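Local structure of attaching and effacing protein, pathogenesis factor (Escherichia coli, 4E9L) at residues A[104-115]-A[152-163]; A[189-200]-A[215-226]. The protein probably serves as a surface adhesin of the intimin/invasin family, this fragment forming part of its chain of bacterial immunoglobulin-like domains. All coordinates share one frame; numbering follows the deposited sequence. Where two conformers were deposited one is given.

Interaction 1: residues A[104-115]-A[152-163]; sequences VVGGTVTAIWTA and GTWTAQISLGTT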
# COMPACT_ATOMS: atom_id res chain seq x y z
N VAL A 104 6.90 6.43 -26.52
CA VAL A 104 7.52 5.93 -25.29
C VAL A 104 8.81 6.69 -25.05
O VAL A 104 9.51 7.06 -26.02
CB VAL A 104 7.76 4.39 -25.41
CG1 VAL A 104 8.38 3.80 -24.13
CG2 VAL A 104 6.45 3.66 -25.74
N VAL A 105 9.16 6.90 -23.77
CA VAL A 105 10.45 7.51 -23.38
C VAL A 105 11.57 6.78 -24.10
O VAL A 105 11.50 5.55 -24.29
CB VAL A 105 10.69 7.51 -21.84
CG1 VAL A 105 9.76 8.47 -21.14
CG2 VAL A 105 10.60 6.11 -21.23
N GLY A 106 12.57 7.56 -24.54
CA GLY A 106 13.72 7.02 -25.26
C GLY A 106 13.43 6.72 -26.71
O GLY A 106 14.34 6.35 -27.46
N GLY A 107 12.18 6.88 -27.13
CA GLY A 107 11.80 6.66 -28.51
C GLY A 107 11.90 7.92 -29.35
O GLY A 107 12.73 8.82 -29.10
N THR A 108 11.04 8.01 -30.34
CA THR A 108 11.00 9.17 -31.22
C THR A 108 9.57 9.60 -31.50
O THR A 108 8.64 8.79 -31.40
CB THR A 108 11.84 8.90 -32.51
OG1 THR A 108 11.91 10.10 -33.27
CG2 THR A 108 11.26 7.79 -33.37
N VAL A 109 9.39 10.87 -31.87
CA VAL A 109 8.08 11.43 -32.23
C VAL A 109 8.29 12.40 -33.40
O VAL A 109 9.34 13.07 -33.46
CB VAL A 109 7.32 12.02 -31.00
CG1 VAL A 109 8.09 13.16 -30.34
CG2 VAL A 109 5.89 12.44 -31.35
N THR A 110 7.37 12.42 -34.37
CA THR A 110 7.55 13.30 -35.52
C THR A 110 6.73 14.57 -35.32
O THR A 110 5.59 14.47 -34.92
CB THR A 110 7.18 12.59 -36.83
OG1 THR A 110 7.95 11.38 -36.92
CG2 THR A 110 7.44 13.46 -38.07
N ALA A 111 7.31 15.74 -35.62
CA ALA A 111 6.60 17.02 -35.56
C ALA A 111 6.29 17.40 -37.00
O ALA A 111 7.18 17.40 -37.84
CB ALA A 111 7.46 18.09 -34.91
N ILE A 112 5.02 17.73 -37.28
CA ILE A 112 4.56 18.13 -38.60
C ILE A 112 3.91 19.51 -38.46
O ILE A 112 2.83 19.64 -37.89
CB ILE A 112 3.60 17.13 -39.30
CG1 ILE A 112 4.11 15.65 -39.21
CG2 ILE A 112 3.39 17.56 -40.77
CD1 ILE A 112 3.35 14.81 -38.12
N TRP A 113 4.60 20.51 -38.97
CA TRP A 113 4.15 21.89 -38.91
C TRP A 113 3.59 22.28 -40.28
O TRP A 113 4.27 22.14 -41.31
CB TRP A 113 5.34 22.77 -38.51
CG TRP A 113 5.20 24.25 -38.68
CD1 TRP A 113 4.07 25.02 -38.51
CD2 TRP A 113 6.27 25.16 -38.93
NE1 TRP A 113 4.38 26.35 -38.69
CE2 TRP A 113 5.72 26.47 -38.94
CE3 TRP A 113 7.66 25.01 -39.07
CZ2 TRP A 113 6.50 27.60 -39.21
CZ3 TRP A 113 8.44 26.14 -39.29
CH2 TRP A 113 7.86 27.42 -39.31
N THR A 114 2.36 22.76 -40.29
CA THR A 114 1.65 23.20 -41.49
C THR A 114 1.70 24.72 -41.45
O THR A 114 1.12 25.33 -40.56
CB THR A 114 0.23 22.63 -41.52
OG1 THR A 114 0.32 21.21 -41.44
CG2 THR A 114 -0.52 23.03 -42.79
N ALA A 115 2.47 25.31 -42.36
CA ALA A 115 2.72 26.75 -42.42
C ALA A 115 1.90 27.37 -43.53
O ALA A 115 2.01 26.97 -44.70
CB ALA A 115 4.20 27.00 -42.65
N GLY A 152 4.05 23.28 -47.88
CA GLY A 152 3.56 24.00 -46.71
C GLY A 152 3.77 23.18 -45.45
O GLY A 152 3.61 23.71 -44.34
N THR A 153 4.12 21.89 -45.60
CA THR A 153 4.43 21.08 -44.42
C THR A 153 5.94 21.07 -44.23
O THR A 153 6.71 21.05 -45.20
CB THR A 153 3.79 19.67 -44.41
OG1 THR A 153 4.42 18.84 -45.38
CG2 THR A 153 2.27 19.69 -44.61
N TRP A 154 6.33 21.10 -42.97
CA TRP A 154 7.68 21.11 -42.46
C TRP A 154 7.75 19.99 -41.43
O TRP A 154 6.87 19.89 -40.57
CB TRP A 154 7.95 22.46 -41.81
CG TRP A 154 7.93 23.60 -42.78
CD1 TRP A 154 6.83 24.19 -43.34
CD2 TRP A 154 9.06 24.30 -43.29
NE1 TRP A 154 7.22 25.21 -44.18
CE2 TRP A 154 8.58 25.32 -44.13
CE3 TRP A 154 10.45 24.20 -43.06
CZ2 TRP A 154 9.44 26.21 -44.79
CZ3 TRP A 154 11.29 25.08 -43.71
CH2 TRP A 154 10.79 26.08 -44.56
N THR A 155 8.75 19.12 -41.54
CA THR A 155 8.82 17.98 -40.60
C THR A 155 10.12 17.97 -39.80
O THR A 155 11.16 18.30 -40.35
CB THR A 155 8.64 16.64 -41.37
OG1 THR A 155 9.59 16.60 -42.41
CG2 THR A 155 7.25 16.47 -41.98
N ALA A 156 10.06 17.60 -38.50
CA ALA A 156 11.25 17.45 -37.65
C ALA A 156 11.10 16.20 -36.82
O ALA A 156 9.98 15.85 -36.44
CB ALA A 156 11.46 18.67 -36.76
N GLN A 157 12.21 15.52 -36.54
CA GLN A 157 12.17 14.31 -35.72
C GLN A 157 12.66 14.65 -34.33
O GLN A 157 13.71 15.29 -34.18
CB GLN A 157 13.05 13.19 -36.34
CG GLN A 157 12.61 12.73 -37.74
CD GLN A 157 11.20 12.18 -37.82
OE1 GLN A 157 10.65 11.63 -36.86
NE2 GLN A 157 10.60 12.27 -39.00
N ILE A 158 11.88 14.27 -33.31
CA ILE A 158 12.28 14.50 -31.92
C ILE A 158 12.80 13.18 -31.29
O ILE A 158 12.07 12.19 -31.30
CB ILE A 158 11.17 15.18 -31.05
CG1 ILE A 158 10.81 16.58 -31.59
CG2 ILE A 158 11.63 15.30 -29.57
CD1 ILE A 158 9.36 17.06 -31.23
N SER A 159 14.04 13.17 -30.79
CA SER A 159 14.58 12.00 -30.07
C SER A 159 14.25 12.29 -28.62
O SER A 159 14.70 13.30 -28.08
CB SER A 159 16.10 11.90 -30.24
OG SER A 159 16.44 11.77 -31.61
N LEU A 160 13.40 11.46 -28.02
CA LEU A 160 12.94 11.66 -26.65
C LEU A 160 13.92 11.23 -25.61
O LEU A 160 14.58 10.22 -25.78
CB LEU A 160 11.59 10.95 -26.40
CG LEU A 160 10.44 11.41 -27.30
CD1 LEU A 160 9.35 10.37 -27.34
CD2 LEU A 160 9.90 12.79 -26.86
N GLY A 161 13.97 11.99 -24.53
CA GLY A 161 14.79 11.64 -23.38
C GLY A 161 14.09 10.53 -22.61
O GLY A 161 13.12 9.92 -23.08
N THR A 162 14.55 10.28 -21.39
CA THR A 162 14.04 9.20 -20.54
C THR A 162 12.99 9.65 -19.51
O THR A 162 12.60 8.83 -18.68
CB THR A 162 15.22 8.53 -19.83
OG1 THR A 162 15.91 9.54 -19.09
CG2 THR A 162 16.17 7.84 -20.79
N THR A 163 12.55 10.93 -19.55
CA THR A 163 11.55 11.45 -18.61
C THR A 163 10.16 11.38 -19.21
O THR A 163 9.94 11.96 -20.28
CB THR A 163 11.88 12.92 -18.21
OG1 THR A 163 13.21 12.96 -17.69
CG2 THR A 163 10.88 13.50 -17.19
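W113 and W154 stand side by side on the inner face of an antiparallel pair, strands 108-114 and 153-159, the two central strands of a four-stranded sheet in an immunoglobulin-like beta-sandwich domain. CE3 of W113 is the bump at this end: it fills the hollow over the root of the neighbouring indole, 3.8 Å from CB of W154. With CG of W113 anti to its backbone N (chi1 167°) and CG of W154 turned beside its own, the six-membered ring of W113 comes obliquely over the five-membered ring of W154, their planes at 35°. CB of A115 sits against the W113 face, near its rim, and 3.8 Å from NE1 of W154; the two indole N-H groups are spent outside the pair, on the carbonyls of A178 and V123, and W146 meets W113 edge-to-face.

Farther along the same face, the small A111, paired with A156, leaves room for CD1 of I158, 4.3 Å from CB of A111. CG1 of V109 then fits between CB of I158 (3.8 Å) and CD2 of L160 (3.9 Å). L167 and V169 of strand 165-173, in the facing sheet, cover this patch. L160 itself lies over the type II turn from V104 to G107, resting CD1 against the carbonyl oxygen of V104, while within the turn CG1 of V105 presses on the backbone of T163.

The other face, with T108, T110, I112, T153, T155 and Q157, is more polar and more exposed. Here Q157 bends at chi2 and lies back alongside T110, whose OG1 donates to OE1 of Q157 at 2.7 Å. Next to it, the carbonyl oxygen of I158 is gripped twice: V109 N approaches in the carbonyl plane, and OG1 of T108 comes from above it, 51° out, at 2.9 Å.

Interaction 2: residues A[189-200]-A[215-226]; sequences ADALSSNQSKVS and TLVAKDAHGNAI
D190 N meets the carboxylate of D220 at OD2, on the anti lone pair, 2.8 Å away. ND2 of N224 takes the syn side of the same oxygen, and OD1 of D220 accepts N224 N from above the carboxylate plane, so N224, just after the type I turn from D220 to G223, and D190 from the other segment hold both oxygens. N224 ND2 also reaches the carbonyl of T162. The hydroxyl of S197 links the two segments: OG accepts K219 N in a nearly straight bond (2.8 Å, 172°) and donates to the carbonyl oxygen of S193. S193 OG accepts Q196 N, an ST motif, and a water joins A191 O to A221 N.

Backbone bonds take over where the loops run into strands 198-201 and 211-217, an antiparallel edge of the sheet in the next immunoglobulin-like domain. K198 with V217 and S200 with T215 are its hydrogen-bonded pairs; ahead of them, S193 N donates to K219 O at 2.9 Å.

Apolar contacts gather around I226. Its CD1 pushes tightly under L192, 3.5 Å from CA, while its CG1 lies against CB of A189 (3.8 Å). CD1 of L192 reaches the methyl of A218.

Carbon meets oxygen at Q196, whose CB and CG lie against the backbone O of D220.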
# COMPACT_ATOMS: atom_id res chain seq x y z
N ALA A 189 5.75 6.09 -19.98
CA ALA A 189 6.84 5.33 -19.37
C ALA A 189 7.07 4.02 -20.18
O ALA A 189 6.18 3.57 -20.92
CB ALA A 189 6.48 4.99 -17.92
N ASP A 190 8.26 3.43 -20.08
CA ASP A 190 8.54 2.18 -20.76
C ASP A 190 7.89 0.99 -19.98
O ASP A 190 7.07 1.22 -19.07
CB ASP A 190 10.08 2.01 -20.91
CG ASP A 190 10.53 1.24 -22.14
OD1 ASP A 190 9.75 0.37 -22.63
OD2 ASP A 190 11.67 1.43 -22.57
N ALA A 191 8.22 -0.26 -20.35
CA ALA A 191 7.66 -1.44 -19.68
C ALA A 191 7.92 -1.42 -18.17
O ALA A 191 8.94 -0.89 -17.71
CB ALA A 191 8.22 -2.72 -20.29
N LEU A 192 7.00 -2.03 -17.40
CA LEU A 192 7.17 -2.11 -15.96
C LEU A 192 8.48 -2.83 -15.63
O LEU A 192 8.76 -3.90 -16.17
CB LEU A 192 5.96 -2.82 -15.33
CG LEU A 192 5.90 -2.79 -13.79
CD1 LEU A 192 4.46 -2.89 -13.29
CD2 LEU A 192 6.73 -3.90 -13.19
N SER A 193 9.30 -2.20 -14.79
CA SER A 193 10.56 -2.75 -14.29
C SER A 193 10.34 -3.29 -12.88
O SER A 193 10.12 -2.49 -11.96
CB SER A 193 11.64 -1.66 -14.24
OG SER A 193 12.80 -2.07 -13.52
N SER A 194 10.44 -4.65 -12.68
CA SER A 194 10.31 -5.28 -11.37
C SER A 194 11.39 -4.76 -10.42
O SER A 194 11.16 -4.63 -9.24
CB SER A 194 10.42 -6.79 -11.48
OG SER A 194 9.53 -7.31 -12.45
N ASN A 195 12.58 -4.44 -10.97
CA ASN A 195 13.72 -3.95 -10.16
C ASN A 195 13.51 -2.57 -9.56
O ASN A 195 13.93 -2.34 -8.44
CB ASN A 195 15.01 -3.97 -10.99
CG ASN A 195 15.35 -5.33 -11.52
OD1 ASN A 195 15.89 -6.19 -10.81
ND2 ASN A 195 14.99 -5.58 -12.78
N GLN A 196 12.84 -1.67 -10.30
CA GLN A 196 12.58 -0.29 -9.89
C GLN A 196 11.26 -0.16 -9.13
O GLN A 196 11.03 0.84 -8.43
CB GLN A 196 12.54 0.63 -11.12
CG GLN A 196 13.92 0.91 -11.73
CD GLN A 196 14.83 1.66 -10.80
OE1 GLN A 196 14.56 2.80 -10.39
NE2 GLN A 196 15.93 1.03 -10.43
N SER A 197 10.39 -1.16 -9.27
CA SER A 197 9.07 -1.12 -8.64
C SER A 197 9.16 -1.72 -7.24
O SER A 197 10.00 -2.59 -6.98
CB SER A 197 8.04 -1.84 -9.50
OG SER A 197 7.96 -1.23 -10.78
N LYS A 198 8.29 -1.27 -6.33
CA LYS A 198 8.37 -1.71 -4.95
C LYS A 198 7.01 -1.93 -4.35
O LYS A 198 6.10 -1.11 -4.57
CB LYS A 198 9.13 -0.65 -4.12
CG LYS A 198 9.55 -1.11 -2.72
CD LYS A 198 10.42 -0.08 -2.00
CE LYS A 198 10.70 -0.48 -0.57
NZ LYS A 198 11.59 0.51 0.10
N VAL A 199 6.89 -2.99 -3.54
CA VAL A 199 5.69 -3.32 -2.78
C VAL A 199 6.01 -3.22 -1.26
O VAL A 199 7.08 -3.64 -0.83
CB VAL A 199 5.00 -4.66 -3.19
CG1 VAL A 199 5.91 -5.87 -2.97
CG2 VAL A 199 3.68 -4.86 -2.41
N SER A 200 5.05 -2.70 -0.47
CA SER A 200 5.20 -2.48 0.95
C SER A 200 3.88 -2.79 1.65
O SER A 200 2.83 -2.64 1.05
CB SER A 200 5.56 -1.00 1.16
OG SER A 200 5.55 -0.60 2.52
N THR A 215 0.83 -1.34 -0.54
CA THR A 215 1.09 -0.24 -1.49
C THR A 215 2.10 -0.74 -2.55
O THR A 215 3.14 -1.31 -2.20
CB THR A 215 1.64 1.02 -0.76
OG1 THR A 215 0.73 1.47 0.24
CG2 THR A 215 1.89 2.19 -1.71
N LEU A 216 1.78 -0.51 -3.83
CA LEU A 216 2.69 -0.79 -4.94
C LEU A 216 3.11 0.56 -5.55
O LEU A 216 2.25 1.40 -5.82
CB LEU A 216 2.02 -1.65 -6.04
CG LEU A 216 2.85 -1.80 -7.36
CD1 LEU A 216 4.09 -2.73 -7.16
CD2 LEU A 216 1.98 -2.35 -8.49
N VAL A 217 4.40 0.78 -5.77
CA VAL A 217 4.86 1.96 -6.49
C VAL A 217 5.45 1.34 -7.78
O VAL A 217 6.42 0.58 -7.72
CB VAL A 217 5.81 2.90 -5.69
CG1 VAL A 217 6.31 4.03 -6.58
CG2 VAL A 217 5.08 3.50 -4.48
N ALA A 218 4.76 1.53 -8.88
CA ALA A 218 5.15 0.89 -10.14
C ALA A 218 5.96 1.85 -10.97
O ALA A 218 5.56 3.01 -11.16
CB ALA A 218 3.90 0.47 -10.91
N LYS A 219 7.10 1.38 -11.46
CA LYS A 219 8.00 2.22 -12.25
C LYS A 219 8.63 1.46 -13.41
O LYS A 219 8.78 0.24 -13.34
CB LYS A 219 9.15 2.72 -11.35
CG LYS A 219 8.77 3.78 -10.33
CD LYS A 219 9.93 3.98 -9.38
CE LYS A 219 9.98 5.34 -8.73
NZ LYS A 219 8.74 5.69 -8.01
N ASP A 220 9.08 2.21 -14.44
CA ASP A 220 9.85 1.68 -15.56
C ASP A 220 11.37 1.70 -15.16
O ASP A 220 11.72 2.14 -14.06
CB ASP A 220 9.55 2.47 -16.87
CG ASP A 220 10.16 3.86 -17.01
OD1 ASP A 220 10.92 4.28 -16.10
OD2 ASP A 220 9.92 4.51 -18.06
N ALA A 221 12.26 1.22 -16.04
CA ALA A 221 13.71 1.15 -15.77
C ALA A 221 14.37 2.51 -15.43
O ALA A 221 15.38 2.53 -14.72
CB ALA A 221 14.44 0.49 -16.93
N HIS A 222 13.80 3.63 -15.93
CA HIS A 222 14.33 4.98 -15.68
C HIS A 222 13.74 5.61 -14.42
O HIS A 222 14.09 6.73 -14.06
CB HIS A 222 14.03 5.90 -16.90
CG HIS A 222 14.38 5.26 -18.21
ND1 HIS A 222 13.40 4.80 -19.06
CD2 HIS A 222 15.59 4.95 -18.71
CE1 HIS A 222 14.05 4.26 -20.09
NE2 HIS A 222 15.37 4.34 -19.93
N GLY A 223 12.83 4.90 -13.78
CA GLY A 223 12.17 5.43 -12.59
C GLY A 223 10.93 6.25 -12.89
O GLY A 223 10.44 6.94 -12.00
N ASN A 224 10.38 6.18 -14.13
CA ASN A 224 9.12 6.90 -14.39
C ASN A 224 7.97 6.13 -13.76
O ASN A 224 7.90 4.91 -13.93
CB ASN A 224 8.85 7.06 -15.89
CG ASN A 224 9.88 7.90 -16.60
OD1 ASN A 224 10.09 9.09 -16.27
ND2 ASN A 224 10.52 7.32 -17.59
N ALA A 225 7.06 6.84 -13.11
CA ALA A 225 5.85 6.27 -12.51
C ALA A 225 4.93 5.76 -13.64
O ALA A 225 4.82 6.40 -14.69
CB ALA A 225 5.14 7.34 -11.70
N ILE A 226 4.36 4.56 -13.47
CA ILE A 226 3.49 3.97 -14.48
C ILE A 226 2.03 4.02 -14.01
O ILE A 226 1.68 3.38 -13.01
CB ILE A 226 3.91 2.53 -14.85
CG1 ILE A 226 5.37 2.48 -15.36
CG2 ILE A 226 2.94 1.96 -15.91
CD1 ILE A 226 5.90 1.09 -15.49
O HOH W 1 11.40 -0.19 -18.40

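How the interactions relate
Interactions 1 and 2 lie in two successive immunoglobulin-like domains, their centres about 26 Å apart. Interaction 1 joins the two central strands of its sheet and is regularly paired over seven residue pairs, with a turn at one end, a buried aromatic and aliphatic face and a polar outer one. Interaction 2 pairs an edge strand with its neighbour over a short distance, then dissolves into loops where side chains bond to backbone and hydrophobic contact is smaller. The two meet at the domain boundary: T162 of interaction 1 packs on H222, and CG2 of V105 lies against D220, the carboxylate that organises the loops of interaction 2.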